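Local atomic coordinates of acetylxylan esterase (Geobacillus stearothermophilus, PDB entry 5BN1), a protein that removes acetyl groups from the xylose units of xylan and xylo-oligosaccharides, as a serine esterase of the GDSL family that assembles into a donut-shaped octamer. Residues 46-51 and 211-216; 95-100 and 105-110. The protein carries 1 engineered substitution. All coordinates share one frame; numbering follows the deposited sequence.

In the fold
Contacts 1 and 2 lie on opposite sides of the chain's centre, their own centres about 37 Å apart and their nearest atoms about 25 Å, in a chain built on a parallel sheet of five strands flanked by helices. Contact 1 joins the end of helix 37-48 to the chain leaving the last helix, 197-211, so it spans most of the sequence. Contact 2 falls within that span and is local, folding the loop between helices 91-99 and 110-124 back on the end of the first. Contact 1 lies away from the annotated sites, whereas contact 2 adjoins the probable oxyanion-hole residue N92; both reach other subunits of the octamer.

Contact 1: 46-51 and 211-216; sequences QAVYPE and IGFEIV. Engineered in segment 211-216: I215 (natural residue Trp).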
ATOM      1  N   GLN A  46     -15.207 -33.210   1.809  1.00 17.29           N
ATOM      2  CA  GLN A  46     -16.133 -32.697   2.823  1.00 19.04           C
ATOM      3  C   GLN A  46     -17.519 -32.601   2.326  1.00 19.62           C
ATOM      4  O   GLN A  46     -18.500 -32.889   3.100  1.00 20.56           O
ATOM      5  CB  GLN A  46     -15.672 -31.476   3.442  1.00 19.57           C
ATOM      6  CG  GLN A  46     -16.500 -31.027   4.621  1.00 25.51           C
ATOM      7  CD  GLN A  46     -15.683 -30.133   5.568  1.00 32.87           C
ATOM      8  OE1 GLN A  46     -15.271 -29.014   5.230  1.00 36.88           O
ATOM      9  NE2 GLN A  46     -15.269 -30.722   6.727  1.00 38.20           N
ATOM     10  N   ALA A  47     -17.715 -32.224   1.048  1.00 17.89           N
ATOM     11  CA  ALA A  47     -19.037 -32.095   0.488  1.00 20.17           C
ATOM     12  C   ALA A  47     -19.726 -33.445   0.315  1.00 20.96           C
ATOM     13  O   ALA A  47     -20.964 -33.563   0.563  1.00 22.90           O
ATOM     14  CB  ALA A  47     -18.981 -31.366  -0.842  1.00 19.93           C
ATOM     15  N   VAL A  48     -18.975 -34.504  -0.000  1.00 19.19           N
ATOM     16  CA  VAL A  48     -19.537 -35.732  -0.480  1.00 19.85           C
ATOM     17  C   VAL A  48     -19.369 -36.794   0.697  1.00 21.31           C
ATOM     18  O   VAL A  48     -20.302 -37.560   0.884  1.00 26.71           O
ATOM     19  CB  VAL A  48     -18.953 -36.222  -1.814  1.00 21.01           C
ATOM     20  CG1 VAL A  48     -19.500 -37.532  -2.272  1.00 21.54           C
ATOM     21  CG2 VAL A  48     -19.176 -35.190  -2.930  1.00 21.59           C
ATOM     22  N   TYR A  49     -18.269 -36.741   1.445  1.00 22.27           N
ATOM     23  CA  TYR A  49     -17.971 -37.645   2.583  1.00 21.56           C
ATOM     24  C   TYR A  49     -17.661 -36.909   3.845  1.00 19.53           C
ATOM     25  O   TYR A  49     -16.610 -36.892   4.406  1.00 21.09           O
ATOM     26  CB  TYR A  49     -16.766 -38.523   2.182  1.00 23.80           C
ATOM     27  CG  TYR A  49     -16.923 -39.414   0.973  1.00 23.51           C
ATOM     28  CD1 TYR A  49     -16.686 -38.983  -0.309  1.00 24.74           C
ATOM     29  CD2 TYR A  49     -17.138 -40.797   1.112  1.00 30.16           C
ATOM     30  CE1 TYR A  49     -16.763 -39.802  -1.442  1.00 24.94           C
ATOM     31  CE2 TYR A  49     -17.149 -41.636   0.014  1.00 32.09           C
ATOM     32  CZ  TYR A  49     -16.963 -41.176  -1.278  1.00 33.76           C
ATOM     33  OH  TYR A  49     -16.935 -42.078  -2.371  1.00 37.60           O
ATOM     34  N   PRO A  50     -18.657 -36.079   4.410  1.00 20.81           N
ATOM     35  CA  PRO A  50     -18.364 -35.218   5.536  1.00 22.49           C
ATOM     36  C   PRO A  50     -18.025 -35.918   6.811  1.00 17.42           C
ATOM     37  O   PRO A  50     -17.249 -35.423   7.636  1.00 24.66           O
ATOM     38  CB  PRO A  50     -19.700 -34.404   5.690  1.00 27.13           C
ATOM     39  CG  PRO A  50     -20.647 -35.215   4.961  1.00 22.87           C
ATOM     40  CD  PRO A  50     -19.988 -35.920   3.861  1.00 25.00           C
ATOM     41  N   GLU A  51     -18.460 -37.166   6.839  1.00 25.06           N
ATOM     42  CA  GLU A  51     -18.095 -38.037   7.957  1.00 21.98           C
ATOM     43  C   GLU A  51     -16.714 -38.608   7.879  1.00 26.11           C
ATOM     44  O   GLU A  51     -16.223 -39.111   8.876  1.00 24.46           O
ATOM     45  CB  GLU A  51     -19.132 -39.204   8.001  1.00 26.55           C
ATOM     46  CG  GLU A  51     -18.944 -40.305   6.979  1.00 25.97           C
ATOM     47  CD  GLU A  51     -19.277 -40.029   5.516  1.00 29.42           C
ATOM     48  OE1 GLU A  51     -19.897 -39.008   5.222  1.00 28.21           O
ATOM     49  OE2 GLU A  51     -18.884 -40.833   4.654  1.00 35.35           O
ATOM     50  N   ILE A 211      -7.575 -42.455  -4.550  1.00 18.70           N
ATOM     51  CA  ILE A 211      -7.910 -42.755  -3.170  1.00 18.73           C
ATOM     52  C   ILE A 211      -9.307 -43.373  -2.993  1.00 21.09           C
ATOM     53  O   ILE A 211      -9.663 -43.566  -1.810  1.00 23.49           O
ATOM     54  CB  ILE A 211      -7.680 -41.639  -2.174  1.00 21.19           C
ATOM     55  CG1 ILE A 211      -8.578 -40.383  -2.473  1.00 19.54           C
ATOM     56  CG2 ILE A 211      -6.176 -41.222  -2.104  1.00 22.70           C
ATOM     57  CD1 ILE A 211      -8.643 -39.485  -1.308  1.00 21.65           C
ATOM     58  N   GLY A 212     -10.032 -43.583  -4.056  1.00 20.52           N
ATOM     59  CA  GLY A 212     -11.260 -44.374  -4.185  1.00 23.89           C
ATOM     60  C   GLY A 212     -12.503 -43.528  -4.331  1.00 25.19           C
ATOM     61  O   GLY A 212     -13.623 -44.082  -4.227  1.00 25.72           O
ATOM     62  N   PHE A 213     -12.396 -42.247  -4.677  1.00 22.17           N
ATOM     63  CA  PHE A 213     -13.602 -41.450  -5.028  1.00 20.13           C
ATOM     64  C   PHE A 213     -13.480 -41.094  -6.510  1.00 23.18           C
ATOM     65  O   PHE A 213     -12.762 -40.129  -6.876  1.00 23.05           O
ATOM     66  CB  PHE A 213     -13.615 -40.225  -4.217  1.00 20.16           C
ATOM     67  CG  PHE A 213     -14.745 -39.214  -4.485  1.00 22.56           C
ATOM     68  CD1 PHE A 213     -15.819 -39.553  -5.306  1.00 26.90           C
ATOM     69  CD2 PHE A 213     -14.669 -37.914  -3.920  1.00 26.82           C
ATOM     70  CE1 PHE A 213     -16.829 -38.599  -5.580  1.00 27.38           C
ATOM     71  CE2 PHE A 213     -15.696 -36.979  -4.176  1.00 24.37           C
ATOM     72  CZ  PHE A 213     -16.724 -37.349  -5.022  1.00 26.81           C
ATOM     73  N   GLU A 214     -14.248 -41.745  -7.312  1.00 23.41           N
ATOM     74  CA  GLU A 214     -14.113 -41.576  -8.737  1.00 28.63           C
ATOM     75  C   GLU A 214     -15.272 -40.704  -9.234  1.00 31.59           C
ATOM     76  O   GLU A 214     -16.428 -41.011  -9.008  1.00 32.99           O
ATOM     77  CB  GLU A 214     -14.063 -42.962  -9.462  1.00 34.37           C
ATOM     78  CG  GLU A 214     -13.645 -42.796 -10.913  1.00 42.35           C
ATOM     79  CD  GLU A 214     -13.418 -44.108 -11.654  1.00 62.93           C
ATOM     80  OE1 GLU A 214     -14.106 -45.088 -11.279  1.00 67.12           O
ATOM     81  OE2 GLU A 214     -12.577 -44.148 -12.611  1.00 63.76           O
ATOM     82  N   ILE A 215     -14.969 -39.543  -9.791  1.00 28.22           N
ATOM     83  CA  ILE A 215     -15.985 -38.664 -10.400  1.00 27.64           C
ATOM     84  C   ILE A 215     -16.031 -39.025 -11.890  1.00 29.12           C
ATOM     85  O   ILE A 215     -15.013 -38.978 -12.628  1.00 26.26           O
ATOM     86  CB  ILE A 215     -15.572 -37.218 -10.188  1.00 23.31           C
ATOM     87  CG1 ILE A 215     -15.510 -36.963  -8.714  1.00 23.03           C
ATOM     88  CG2 ILE A 215     -16.354 -36.287 -11.147  1.00 24.54           C
ATOM     89  CD1 ILE A 215     -14.960 -35.611  -8.328  1.00 26.33           C
ATOM     90  N   VAL A 216     -17.216 -39.412 -12.366  1.00 27.87           N
ATOM     91  CA  VAL A 216     -17.374 -39.793 -13.765  1.00 30.54           C
ATOM     92  C   VAL A 216     -18.560 -39.098 -14.406  1.00 35.96           C
ATOM     93  O   VAL A 216     -19.473 -38.642 -13.690  1.00 37.08           O
ATOM     94  CB  VAL A 216     -17.590 -41.357 -13.859  1.00 39.71           C
ATOM     95  CG1 VAL A 216     -16.315 -42.092 -13.509  1.00 40.88           C
ATOM     96  CG2 VAL A 216     -18.708 -41.793 -12.891  1.00 35.98           C
TER
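The edge of the Y49 ring points into the face of F213, a T-shaped pair that illustrates how two helix ends can be joined without any hydrogen bond between them. Their centroids lie 5.2 Å apart with the planes at 67°. CE1 of Y49 does the touching, standing over one face of the phenyl ring, offset toward its rim, at 3.7 Å from F213 CG. The F213 ring reaches across the gap because its CG is anti to the backbone N (chi1 177°), and V48 receives its far end: both methyls of V48 come obliquely to CZ from the same side as Y49, with CG2 3.9 Å from F213 CZ. V48, Y49 and F213 are all buried, and this small apolar cluster is the close part of the contact.

Elsewhere the two segments stand well apart. The nearest CA atoms, those of V48 and F213, are 9.4 Å from each other, so the gap is bridged mainly by side chains. Y49 OH makes a weak hydrogen bond with S218 N of a second subunit. Toward the outside, E51 is exposed and forms a salt bridge with R217 of that subunit, while E214, turned away from segment 46-51, pairs with R209 of its own chain.

G212 ends helix 197-211 in a Schellman motif; its positive phi (106°) favours glycine and sends the chain off toward F213. M1 touches both aromatic rings, and V216 of the second subunit packs on F213. The contact thus ties the C-terminal end of helix 37-48 to the segment that follows helix 197-211, at a subunit interface.

Contact 2: 95-100 and 105-110; sequences WRQYDL and EKHVYL
Q97 and H107 bring the backbones closest, their CA atoms 5.5 Å apart, where the last turn of helix 91-99 meets the loop to helix 110-124. The H107 imidazole lies against this turn with Q97 CA over the centre of its face, a CH-pi contact 3.6 Å from the centroid. Its NE2 gives a nearly straight hydrogen bond (170°) to L100 O at 2.9 Å. The other nitrogen, ND1, shares a 2.6 Å hydrogen bond with Y109 OH, so the imidazole is held against rotation. A leucine in place of H107 would probably leave L100 O and Y109 OH without these partners and free the Y109 ring to turn. Q97 OE1 lies at the edge of the Y109 ring, near its plane, 3.6 Å from CD1, while NE2 bonds to D93 O and Y154 OH.

K106 CD lies 3.9 Å from L100 CD1, K106 CE rests near R96 CD, and R96 CB and CG pass K106 O. Bent at chi2 and chi3, R96 grips D99 side-on: NE meets OD1 at 2.8 Å and NH1 meets OD2, which also accepts from W190 NE1 of a third subunit. With NH2 bonded to N92 OD1, R96 is likely to position this inferred transition-state stabiliser.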
ATOM      1  N   TRP A  95      11.848 -28.220 -15.615  1.00 11.01           N
ATOM      2  CA  TRP A  95      11.659 -26.891 -16.268  1.00 12.38           C
ATOM      3  C   TRP A  95      12.936 -26.101 -16.300  1.00 10.73           C
ATOM      4  O   TRP A  95      13.215 -25.467 -17.309  1.00 12.02           O
ATOM      5  CB  TRP A  95      10.568 -26.137 -15.545  1.00 12.02           C
ATOM      6  CG  TRP A  95       9.862 -25.066 -16.344  1.00 11.71           C
ATOM      7  CD1 TRP A  95       9.955 -24.803 -17.669  1.00 11.88           C
ATOM      8  CD2 TRP A  95       8.730 -24.321 -15.854  1.00 11.59           C
ATOM      9  NE1 TRP A  95       9.037 -23.814 -18.031  1.00 13.65           N
ATOM     10  CE2 TRP A  95       8.272 -23.516 -16.932  1.00 12.35           C
ATOM     11  CE3 TRP A  95       8.168 -24.195 -14.611  1.00 13.28           C
ATOM     12  CZ2 TRP A  95       7.135 -22.683 -16.764  1.00 12.48           C
ATOM     13  CZ3 TRP A  95       7.108 -23.328 -14.431  1.00 15.63           C
ATOM     14  CH2 TRP A  95       6.621 -22.598 -15.534  1.00 14.85           C
ATOM     15  N   ARG A  96      13.677 -26.081 -15.206  1.00 11.96           N
ATOM     16  CA  ARG A  96      14.943 -25.358 -15.187  1.00 12.02           C
ATOM     17  C   ARG A  96      15.897 -25.666 -16.289  1.00 12.42           C
ATOM     18  O   ARG A  96      16.686 -24.837 -16.772  1.00 13.10           O
ATOM     19  CB  ARG A  96      15.595 -25.384 -13.814  1.00 11.33           C
ATOM     20  CG  ARG A  96      14.840 -24.792 -12.674  1.00 13.74           C
ATOM     21  CD  ARG A  96      14.616 -23.280 -12.745  1.00 13.57           C
ATOM     22  NE  ARG A  96      13.422 -23.006 -13.547  1.00 14.64           N
ATOM     23  CZ  ARG A  96      12.174 -23.139 -13.128  1.00 15.59           C
ATOM     24  NH1 ARG A  96      11.163 -22.860 -13.977  1.00 15.48           N
ATOM     25  NH2 ARG A  96      11.866 -23.637 -11.931  1.00 16.28           N
ATOM     26  N   GLN A  97      15.914 -26.947 -16.695  1.00 11.62           N
ATOM     27  CA  GLN A  97      16.746 -27.404 -17.777  1.00 11.19           C
ATOM     28  C   GLN A  97      16.476 -26.718 -19.116  1.00 13.52           C
ATOM     29  O   GLN A  97      17.271 -26.662 -20.020  1.00 14.90           O
ATOM     30  CB  GLN A  97      16.690 -28.933 -17.969  1.00 11.41           C
ATOM     31  CG  GLN A  97      17.000 -29.709 -16.712  1.00 11.52           C
ATOM     32  CD  GLN A  97      16.845 -31.187 -16.823  1.00 11.95           C
ATOM     33  OE1 GLN A  97      17.309 -31.789 -17.864  1.00 15.49           O
ATOM     34  NE2 GLN A  97      16.276 -31.818 -15.824  1.00 12.56           N
ATOM     35  N   TYR A  98      15.181 -26.300 -19.254  1.00 13.69           N
ATOM     36  CA  TYR A  98      14.669 -25.668 -20.448  1.00 13.45           C
ATOM     37  C   TYR A  98      14.510 -24.139 -20.339  1.00 12.64           C
ATOM     38  O   TYR A  98      14.765 -23.506 -21.390  1.00 14.54           O
ATOM     39  CB  TYR A  98      13.285 -26.339 -20.799  1.00 12.41           C
ATOM     40  CG  TYR A  98      13.510 -27.789 -21.244  1.00 11.05           C
ATOM     41  CD1 TYR A  98      13.954 -28.055 -22.498  1.00 13.50           C
ATOM     42  CD2 TYR A  98      13.264 -28.850 -20.376  1.00 11.78           C
ATOM     43  CE1 TYR A  98      14.228 -29.348 -22.937  1.00 14.10           C
ATOM     44  CE2 TYR A  98      13.556 -30.118 -20.782  1.00 12.87           C
ATOM     45  CZ  TYR A  98      14.016 -30.346 -22.020  1.00 15.34           C
ATOM     46  OH  TYR A  98      14.357 -31.635 -22.492  1.00 17.27           O
ATOM     47  N   ASP A  99      14.186 -23.607 -19.185  1.00 12.25           N
ATOM     48  CA  ASP A  99      14.038 -22.127 -19.039  1.00 12.50           C
ATOM     49  C   ASP A  99      15.302 -21.455 -18.662  1.00 13.96           C
ATOM     50  O   ASP A  99      15.458 -20.228 -18.975  1.00 15.85           O
ATOM     51  CB  ASP A  99      12.818 -21.702 -18.314  1.00 13.55           C
ATOM     52  CG  ASP A  99      12.860 -21.818 -16.827  1.00 13.96           C
ATOM     53  OD1 ASP A  99      13.847 -22.472 -16.304  1.00 13.07           O
ATOM     54  OD2 ASP A  99      12.002 -21.247 -16.107  1.00 14.58           O
ATOM     55  N   LEU A 100      16.236 -22.141 -18.034  1.00 14.33           N
ATOM     56  CA  LEU A 100      17.575 -21.598 -17.612  1.00 14.92           C
ATOM     57  C   LEU A 100      18.613 -22.638 -18.041  1.00 14.14           C
ATOM     58  O   LEU A 100      19.216 -23.226 -17.116  1.00 15.76           O
ATOM     59  CB  LEU A 100      17.538 -21.300 -16.149  1.00 15.13           C
ATOM     60  CG  LEU A 100      16.651 -20.170 -15.684  1.00 16.21           C
ATOM     61  CD1 LEU A 100      16.525 -20.069 -14.197  1.00 18.94           C
ATOM     62  CD2 LEU A 100      17.102 -18.800 -16.330  1.00 17.55           C
ATOM     63  N   GLU A 105      23.518 -25.754 -12.151  1.00 22.09           N
ATOM     64  CA  GLU A 105      23.254 -25.989 -10.740  1.00 23.82           C
ATOM     65  C   GLU A 105      21.808 -25.900 -10.277  1.00 23.75           C
ATOM     66  O   GLU A 105      21.458 -26.468  -9.225  1.00 26.41           O
ATOM     67  CB  GLU A 105      24.122 -25.011  -9.876  1.00 37.26           C
ATOM     68  CG  GLU A 105      23.675 -23.506  -9.864  1.00 40.55           C
ATOM     69  CD  GLU A 105      23.779 -22.655 -11.219  1.00 46.87           C
ATOM     70  OE1 GLU A 105      24.412 -23.023 -12.293  1.00 37.41           O
ATOM     71  OE2 GLU A 105      23.188 -21.529 -11.207  1.00 49.60           O
ATOM     72  N   LYS A 106      20.900 -25.251 -11.027  1.00 18.28           N
ATOM     73  CA  LYS A 106      19.514 -25.261 -10.719  1.00 20.85           C
ATOM     74  C   LYS A 106      18.716 -26.478 -11.274  1.00 16.52           C
ATOM     75  O   LYS A 106      17.499 -26.625 -10.939  1.00 17.65           O
ATOM     76  CB  LYS A 106      18.859 -24.035 -11.374  1.00 24.27           C
ATOM     77  CG  LYS A 106      19.422 -22.728 -10.763  1.00 30.08           C
ATOM     78  CD  LYS A 106      18.486 -21.632 -11.273  1.00 39.05           C
ATOM     79  CE  LYS A 106      17.280 -21.392 -10.320  1.00 52.15           C
ATOM     80  NZ  LYS A 106      17.446 -20.068  -9.658  1.00 59.86           N
ATOM     81  N   HIS A 107      19.419 -27.238 -12.113  1.00 17.01           N
ATOM     82  CA  HIS A 107      18.837 -28.430 -12.798  1.00 14.48           C
ATOM     83  C   HIS A 107      18.898 -29.573 -11.793  1.00 15.08           C
ATOM     84  O   HIS A 107      19.841 -29.699 -11.105  1.00 16.85           O
ATOM     85  CB  HIS A 107      19.599 -28.821 -14.010  1.00 14.44           C
ATOM     86  CG  HIS A 107      19.710 -27.742 -15.066  1.00 13.91           C
ATOM     87  ND1 HIS A 107      20.420 -27.895 -16.210  1.00 15.62           N
ATOM     88  CD2 HIS A 107      19.165 -26.478 -15.109  1.00 14.31           C
ATOM     89  CE1 HIS A 107      20.365 -26.780 -16.929  1.00 16.24           C
ATOM     90  NE2 HIS A 107      19.599 -25.942 -16.290  1.00 13.88           N
ATOM     91  N   VAL A 108      17.878 -30.385 -11.782  1.00 12.88           N
ATOM     92  CA  VAL A 108      17.940 -31.677 -11.049  1.00 12.36           C
ATOM     93  C   VAL A 108      17.741 -32.723 -12.107  1.00 13.76           C
ATOM     94  O   VAL A 108      16.642 -32.988 -12.586  1.00 12.82           O
ATOM     95  CB  VAL A 108      16.884 -31.756  -9.947  1.00 13.09           C
ATOM     96  CG1 VAL A 108      16.915 -33.122  -9.299  1.00 13.52           C
ATOM     97  CG2 VAL A 108      17.054 -30.708  -8.918  1.00 15.25           C
ATOM     98  N   TYR A 109      18.829 -33.379 -12.552  1.00 13.42           N
ATOM     99  CA  TYR A 109      18.910 -34.350 -13.619  1.00 12.42           C
ATOM    100  C   TYR A 109      18.363 -35.695 -13.089  1.00 10.42           C
ATOM    101  O   TYR A 109      18.179 -35.813 -11.871  1.00 12.17           O
ATOM    102  CB  TYR A 109      20.344 -34.469 -14.112  1.00 12.29           C
ATOM    103  CG  TYR A 109      20.836 -33.195 -14.769  1.00 12.81           C
ATOM    104  CD1 TYR A 109      20.193 -32.659 -15.861  1.00 14.57           C
ATOM    105  CD2 TYR A 109      22.042 -32.595 -14.328  1.00 14.62           C
ATOM    106  CE1 TYR A 109      20.645 -31.482 -16.421  1.00 14.54           C
ATOM    107  CE2 TYR A 109      22.425 -31.351 -14.852  1.00 15.80           C
ATOM    108  CZ  TYR A 109      21.782 -30.885 -15.921  1.00 15.12           C
ATOM    109  OH  TYR A 109      22.233 -29.718 -16.553  1.00 19.57           O
ATOM    110  N   LEU A 110      18.116 -36.567 -14.041  1.00 13.01           N
ATOM    111  CA  LEU A 110      17.337 -37.776 -13.710  1.00 12.84           C
ATOM    112  C   LEU A 110      17.980 -38.577 -12.632  1.00 12.83           C
ATOM    113  O   LEU A 110      17.299 -39.177 -11.834  1.00 13.47           O
ATOM    114  CB  LEU A 110      17.106 -38.549 -14.986  1.00 12.54           C
ATOM    115  CG  LEU A 110      16.062 -39.703 -14.898  1.00 12.82           C
ATOM    116  CD1 LEU A 110      14.676 -39.046 -14.789  1.00 13.95           C
ATOM    117  CD2 LEU A 110      16.119 -40.593 -16.075  1.00 12.57           C
TER